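Local coordinates for protein arsenic responsive repressor ArsR (Corynebacterium glutamicum ATCC 13032, PDB 6J0E) that acts as an As(III)-responsive transcriptional repressor, probably binding operator DNA as a dimer and releasing it when arsenic is bound, at residues L87-E92 and V96-R101; L47-A52 and T64-L69. All coordinates share one frame; numbering follows the deposited sequence.

Contact 1: L87-E92 and V96-R101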
loop_
_atom_site.group_PDB
_atom_site.type_symbol
_atom_site.label_atom_id
_atom_site.label_comp_id
_atom_site.label_asym_id
_atom_site.label_seq_id
_atom_site.Cartn_x
_atom_site.Cartn_y
_atom_site.Cartn_z
ATOM N N LEU B 87 -13.130 -2.309 -8.092
ATOM C CA LEU B 87 -13.624 -2.245 -9.535
ATOM C C LEU B 87 -15.067 -1.867 -9.483
ATOM O O LEU B 87 -15.725 -2.062 -8.489
ATOM C CB LEU B 87 -13.590 -3.567 -10.277
ATOM C CG LEU B 87 -12.240 -4.268 -10.231
ATOM C CD1 LEU B 87 -12.405 -5.675 -10.801
ATOM C CD2 LEU B 87 -11.078 -3.547 -10.877
ATOM N N ASP B 88 -15.551 -1.394 -10.604
ATOM C CA ASP B 88 -17.043 -1.399 -10.682
ATOM C C ASP B 88 -17.345 -1.688 -12.118
ATOM O O ASP B 88 -16.441 -1.917 -12.897
ATOM C CB ASP B 88 -17.716 -0.123 -10.216
ATOM C CG ASP B 88 -17.336 1.061 -10.993
ATOM O OD1 ASP B 88 -16.656 1.005 -11.997
ATOM O OD2 ASP B 88 -17.819 2.140 -10.592
ATOM N N ARG B 89 -18.632 -1.810 -12.368
ATOM C CA ARG B 89 -19.046 -2.304 -13.648
ATOM C C ARG B 89 -19.577 -1.097 -14.456
ATOM O O ARG B 89 -20.304 -0.240 -13.931
ATOM C CB ARG B 89 -20.098 -3.371 -13.445
ATOM C CG ARG B 89 -19.653 -4.659 -12.798
ATOM C CD ARG B 89 -20.743 -5.285 -11.941
ATOM N NE ARG B 89 -21.905 -5.699 -12.755
ATOM C CZ ARG B 89 -22.053 -6.886 -13.376
ATOM N NH1 ARG B 89 -21.128 -7.818 -13.338
ATOM N NH2 ARG B 89 -23.132 -7.119 -14.120
ATOM N N VAL B 90 -19.291 -1.105 -15.725
ATOM C CA VAL B 90 -19.843 -0.043 -16.618
ATOM C C VAL B 90 -20.343 -0.732 -17.922
ATOM O O VAL B 90 -19.776 -1.689 -18.389
ATOM C CB VAL B 90 -18.866 1.092 -16.856
ATOM C CG1 VAL B 90 -18.525 1.789 -15.506
ATOM C CG2 VAL B 90 -17.668 0.555 -17.566
ATOM N N PRO B 91 -21.487 -0.327 -18.416
ATOM C CA PRO B 91 -22.132 -1.042 -19.511
ATOM C C PRO B 91 -21.587 -0.608 -20.803
ATOM O O PRO B 91 -21.220 0.538 -20.924
ATOM C CB PRO B 91 -23.573 -0.471 -19.433
ATOM C CG PRO B 91 -23.421 0.877 -18.777
ATOM C CD PRO B 91 -22.431 0.598 -17.750
ATOM N N GLU B 92 -21.528 -1.495 -21.765
ATOM C CA GLU B 92 -21.326 -1.090 -23.128
ATOM C C GLU B 92 -22.477 -1.752 -23.920
ATOM O O GLU B 92 -22.416 -2.929 -24.218
ATOM C CB GLU B 92 -19.912 -1.469 -23.599
ATOM C CG GLU B 92 -19.435 -0.522 -24.691
ATOM C CD GLU B 92 -17.939 -0.528 -24.902
ATOM O OE1 GLU B 92 -17.306 0.561 -24.800
ATOM O OE2 GLU B 92 -17.385 -1.625 -25.196
ATOM N N VAL B 96 -21.208 -6.221 -20.224
ATOM C CA VAL B 96 -20.695 -5.664 -18.937
ATOM C C VAL B 96 -19.155 -5.559 -19.003
ATOM O O VAL B 96 -18.488 -6.569 -19.219
ATOM C CB VAL B 96 -21.020 -6.571 -17.769
ATOM C CG1 VAL B 96 -20.313 -6.075 -16.493
ATOM C CG2 VAL B 96 -22.545 -6.669 -17.478
ATOM N N LEU B 97 -18.600 -4.328 -18.802
ATOM C CA LEU B 97 -17.130 -4.133 -18.678
ATOM C C LEU B 97 -16.780 -3.879 -17.201
ATOM O O LEU B 97 -17.610 -3.456 -16.404
ATOM C CB LEU B 97 -16.666 -2.990 -19.449
ATOM C CG LEU B 97 -17.149 -3.008 -20.920
ATOM C CD1 LEU B 97 -16.738 -1.739 -21.587
ATOM C CD2 LEU B 97 -16.653 -4.237 -21.574
ATOM N N HIS B 98 -15.514 -4.148 -16.838
ATOM C CA HIS B 98 -15.046 -3.814 -15.484
ATOM C C HIS B 98 -13.971 -2.785 -15.537
ATOM O O HIS B 98 -13.111 -2.840 -16.405
ATOM C CB HIS B 98 -14.498 -5.105 -14.929
ATOM C CG HIS B 98 -15.551 -5.923 -14.315
ATOM N ND1 HIS B 98 -16.251 -6.815 -15.013
ATOM C CD2 HIS B 98 -16.040 -5.963 -13.046
ATOM C CE1 HIS B 98 -17.140 -7.410 -14.247
ATOM N NE2 HIS B 98 -16.979 -6.971 -13.009
ATOM N N ARG B 99 -14.029 -1.787 -14.640
ATOM C CA ARG B 99 -12.982 -0.791 -14.623
ATOM C C ARG B 99 -12.516 -0.576 -13.177
ATOM O O ARG B 99 -13.294 -0.522 -12.203
ATOM C CB ARG B 99 -13.382 0.540 -15.207
ATOM C CG ARG B 99 -14.685 0.974 -14.677
ATOM C CD ARG B 99 -14.813 2.541 -14.722
ATOM N NE ARG B 99 -16.000 2.821 -13.932
ATOM C CZ ARG B 99 -16.684 3.948 -13.912
ATOM N NH1 ARG B 99 -16.309 4.976 -14.638
ATOM N NH2 ARG B 99 -17.769 3.995 -13.168
ATOM N N VAL B 100 -11.237 -0.416 -13.087
ATOM C CA VAL B 100 -10.641 -0.072 -11.822
ATOM C C VAL B 100 -11.144 1.292 -11.306
ATOM O O VAL B 100 -11.389 2.276 -12.017
ATOM C CB VAL B 100 -9.140 -0.161 -11.882
ATOM C CG1 VAL B 100 -8.573 0.982 -12.588
ATOM C CG2 VAL B 100 -8.630 -0.243 -10.440
ATOM N N ARG B 101 -11.386 1.316 -10.034
ATOM C CA ARG B 101 -11.696 2.553 -9.294
ATOM C C ARG B 101 -10.398 3.009 -8.527
ATOM O O ARG B 101 -9.836 2.314 -7.706
ATOM C CB ARG B 101 -12.846 2.266 -8.346
ATOM C CG ARG B 101 -14.229 1.984 -8.970
ATOM C CD ARG B 101 -14.825 3.099 -9.816
ATOM N NE ARG B 101 -15.134 4.305 -9.027
ATOM C CZ ARG B 101 -16.211 5.071 -9.127
ATOM N NH1 ARG B 101 -17.203 4.674 -9.898
ATOM N NH2 ARG B 101 -16.315 6.188 -8.373
HETATM O O HOH W 1 -18.343 -8.258 -11.358
#
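Asp-88 is gripped side-on by Arg-99, whose NE gives OD1 a nearly straight bond of 2.7 Å while NH2 reaches OD2 at 3.2 Å. The carboxylate and this guanidinium are nearly coplanar, and NE meets the syn lone pair of OD1. Arg-101 adds NH1, 2.7 Å from OD2, with its guanidinium plane turned 88° to that of the acid; Arg-101 NH1 and Arg-99 NH2 reach OD2 from opposite faces of its plane. A short acid between two long bases suits a partly exposed site, and the paired positive charges would probably keep Asp-88 ionised. Val-90 CG1 packs very tightly over one face of the Arg-99 guanidinium while Asp-88 OD1 lies at its edge, which together limit its rotation. Among the residues on the other face of the sheet, Arg-89 has CG anti to the carbonyl carbon (chi1 -68°), 3.5 Å from His-98 NE2, and the bend at chi3 (64°) turns its guanidinium so that Val-96 CG1 lies over one face. Paired backbone hydrogen bonds join the antiparallel, hydrogen-bonded pairs Asp-88 with Arg-99 and Val-90 with Leu-97. Further out, Arg-101 NH2 bridges to Glu-103, Pro-57 packs on Val-90, Leu-97 and Arg-99, and Leu-87 is buried against helices 41-52 and 71-83. This twisted antiparallel hairpin is the wing of the winged helix-turn-helix fold of ArsR-family repressors.

Contact 2: L47-A52 and T64-L69; sequences LSQLAA and TDLMGL
Gln-49 and Met-67 touch through their aliphatic stems, CG to CG at 4.0 Å, where helix 41-52 meets the end of helix 60-67 in the winged helix-turn-helix fold. Helix 60-67 is followed, after a short turn, by helix 71-83, and together they make the helix-turn-helix unit. The two stems slide past each other in opposite directions, and what makes this the tightly packed part is its surroundings. Met-67 suits the place because its long, unbranched chain is flexible: it bends at chi3 (69°), and the side chain, partly buried, also packs on Arg-45 and Ile-46 of helix 41-52 and on Ile-74 of helix 71-83, while Leu-63, one turn earlier, touches Gln-49 and backs the same seam.

The solvent side is looser, for Leu-66 is an exposed residue. Gln-49 bends at chi2 (-86°), which carries its amide across the flank of Leu-66. OE1 lies 3.8 Å from Leu-66 CD1 and 4.0 Å from Leu-66 CB, a van der Waals approach, while NE2 stays 4.1 Å from Leu-66 O, and no hydrogen bond crosses between the segments. A glutamine fits such a border, since its methylenes can face methionine while its polar end stays near the surface. Beyond it, Pro-22 of the second subunit packs on Gln-49, whose helix also carries Ala-51 of the arsenic pocket. Just past Met-67, Gly-68 is the first residue to leave the helix, with a positive phi (69°) that is easy for a residue without a side chain; Gly-68 N still bonds to Thr-64 O at 2.9 Å.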
loop_
_atom_site.group_PDB
_atom_site.type_symbol
_atom_site.label_atom_id
_atom_site.label_comp_id
_atom_site.label_asym_id
_atom_site.label_seq_id
_atom_site.Cartn_x
_atom_site.Cartn_y
_atom_site.Cartn_z
ATOM N N LEU B 47 -5.508 -6.894 -11.636
ATOM C CA LEU B 47 -5.226 -5.438 -11.512
ATOM C C LEU B 47 -4.171 -4.910 -12.404
ATOM O O LEU B 47 -4.298 -3.781 -12.934
ATOM C CB LEU B 47 -4.962 -5.007 -10.054
ATOM C CG LEU B 47 -6.150 -5.258 -9.284
ATOM C CD1 LEU B 47 -5.816 -4.943 -7.827
ATOM C CD2 LEU B 47 -7.326 -4.324 -9.703
ATOM N N SER B 48 -3.093 -5.671 -12.512
ATOM C CA SER B 48 -2.036 -5.415 -13.532
ATOM C C SER B 48 -2.399 -5.320 -14.939
ATOM O O SER B 48 -1.907 -4.457 -15.634
ATOM C CB SER B 48 -0.978 -6.534 -13.447
ATOM O OG SER B 48 0.062 -6.011 -12.704
ATOM N N GLN B 49 -3.189 -6.310 -15.381
ATOM C CA GLN B 49 -3.637 -6.230 -16.798
ATOM C C GLN B 49 -4.520 -4.955 -17.000
ATOM O O GLN B 49 -4.462 -4.336 -18.045
ATOM C CB GLN B 49 -4.385 -7.494 -17.201
ATOM C CG GLN B 49 -3.519 -8.738 -17.117
ATOM C CD GLN B 49 -2.704 -8.970 -18.412
ATOM O OE1 GLN B 49 -2.786 -8.148 -19.353
ATOM N NE2 GLN B 49 -1.865 -9.996 -18.416
ATOM N N LEU B 50 -5.364 -4.608 -15.977
ATOM C CA LEU B 50 -6.213 -3.467 -16.123
ATOM C C LEU B 50 -5.441 -2.204 -16.181
ATOM O O LEU B 50 -5.633 -1.335 -17.099
ATOM C CB LEU B 50 -7.248 -3.435 -15.004
ATOM C CG LEU B 50 -8.192 -4.622 -15.082
ATOM C CD1 LEU B 50 -9.128 -4.497 -13.869
ATOM C CD2 LEU B 50 -9.014 -4.704 -16.359
ATOM N N ALA B 51 -4.483 -2.071 -15.299
ATOM C CA ALA B 51 -3.692 -0.864 -15.272
ATOM C C ALA B 51 -2.761 -0.793 -16.530
ATOM O O ALA B 51 -2.580 0.253 -17.115
ATOM C CB ALA B 51 -2.904 -0.826 -13.947
ATOM N N ALA B 52 -2.210 -1.917 -16.961
ATOM C CA ALA B 52 -1.369 -1.944 -18.150
ATOM C C ALA B 52 -2.163 -1.504 -19.399
ATOM O O ALA B 52 -1.595 -1.032 -20.365
ATOM C CB ALA B 52 -0.707 -3.334 -18.294
ATOM N N THR B 64 -9.916 -13.056 -20.064
ATOM C CA THR B 64 -9.628 -14.533 -20.088
ATOM C C THR B 64 -8.629 -14.773 -21.264
ATOM O O THR B 64 -7.720 -15.608 -21.085
ATOM C CB THR B 64 -10.810 -15.424 -20.329
ATOM O OG1 THR B 64 -11.330 -15.031 -21.569
ATOM C CG2 THR B 64 -11.919 -15.319 -19.206
ATOM N N ASP B 65 -8.787 -14.102 -22.379
ATOM C CA ASP B 65 -7.831 -14.222 -23.458
ATOM C C ASP B 65 -6.402 -13.770 -22.983
ATOM O O ASP B 65 -5.373 -14.432 -23.283
ATOM C CB ASP B 65 -8.410 -13.457 -24.690
ATOM C CG ASP B 65 -7.834 -13.946 -26.081
ATOM O OD1 ASP B 65 -7.499 -15.142 -26.319
ATOM O OD2 ASP B 65 -7.736 -13.065 -26.940
ATOM N N LEU B 66 -6.334 -12.624 -22.314
ATOM C CA LEU B 66 -5.027 -12.023 -21.892
ATOM C C LEU B 66 -4.316 -12.939 -20.882
ATOM O O LEU B 66 -3.064 -13.105 -20.883
ATOM C CB LEU B 66 -5.226 -10.569 -21.356
ATOM C CG LEU B 66 -5.613 -9.419 -22.298
ATOM C CD1 LEU B 66 -5.883 -8.219 -21.469
ATOM C CD2 LEU B 66 -4.441 -9.117 -23.275
ATOM N N MET B 67 -5.094 -13.497 -19.940
ATOM C CA MET B 67 -4.480 -14.219 -18.884
ATOM C C MET B 67 -4.347 -15.749 -19.006
ATOM O O MET B 67 -3.655 -16.349 -18.201
ATOM C CB MET B 67 -5.307 -13.821 -17.608
ATOM C CG MET B 67 -5.323 -12.336 -17.405
ATOM S SD MET B 67 -6.179 -11.940 -15.772
ATOM C CE MET B 67 -4.975 -12.590 -14.576
ATOM N N GLY B 68 -5.094 -16.328 -19.979
ATOM C CA GLY B 68 -5.172 -17.776 -20.109
ATOM C C GLY B 68 -5.893 -18.513 -19.033
ATOM O O GLY B 68 -5.593 -19.777 -18.832
ATOM N N LEU B 69 -6.739 -17.756 -18.250
ATOM C CA LEU B 69 -7.462 -18.406 -17.169
ATOM C C LEU B 69 -8.913 -18.572 -17.600
ATOM O O LEU B 69 -9.321 -17.947 -18.508
ATOM C CB LEU B 69 -7.352 -17.706 -15.837
ATOM C CG LEU B 69 -5.935 -17.452 -15.164
ATOM C CD1 LEU B 69 -5.517 -16.062 -15.514
ATOM C CD2 LEU B 69 -6.057 -17.371 -13.657
#

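Overall arrangement
After strand 4-8 and helices 20-24 and 28-38, the chain enters helix 41-52, and contact 2 closes the excursion that follows it, past Cys-55 of the arsenic pocket and strand 58-59 to helix 60-67. Helix 71-83 comes next, and contact 1 then closes the tight hairpin turn between 87-92 and 96-101. The two closures follow in series, neither nesting nor crossing, with centres about 14 Å apart. They are nevertheless coupled: Leu-87 CD2 lies 3.7 Å from Leu-50 CD1, setting the wing against helix 41-52, and strand 58-59, within the excursion of contact 2, pairs with strand 95-100. Wing, helix-turn-helix and pocket-bearing helix thus share one packed unit.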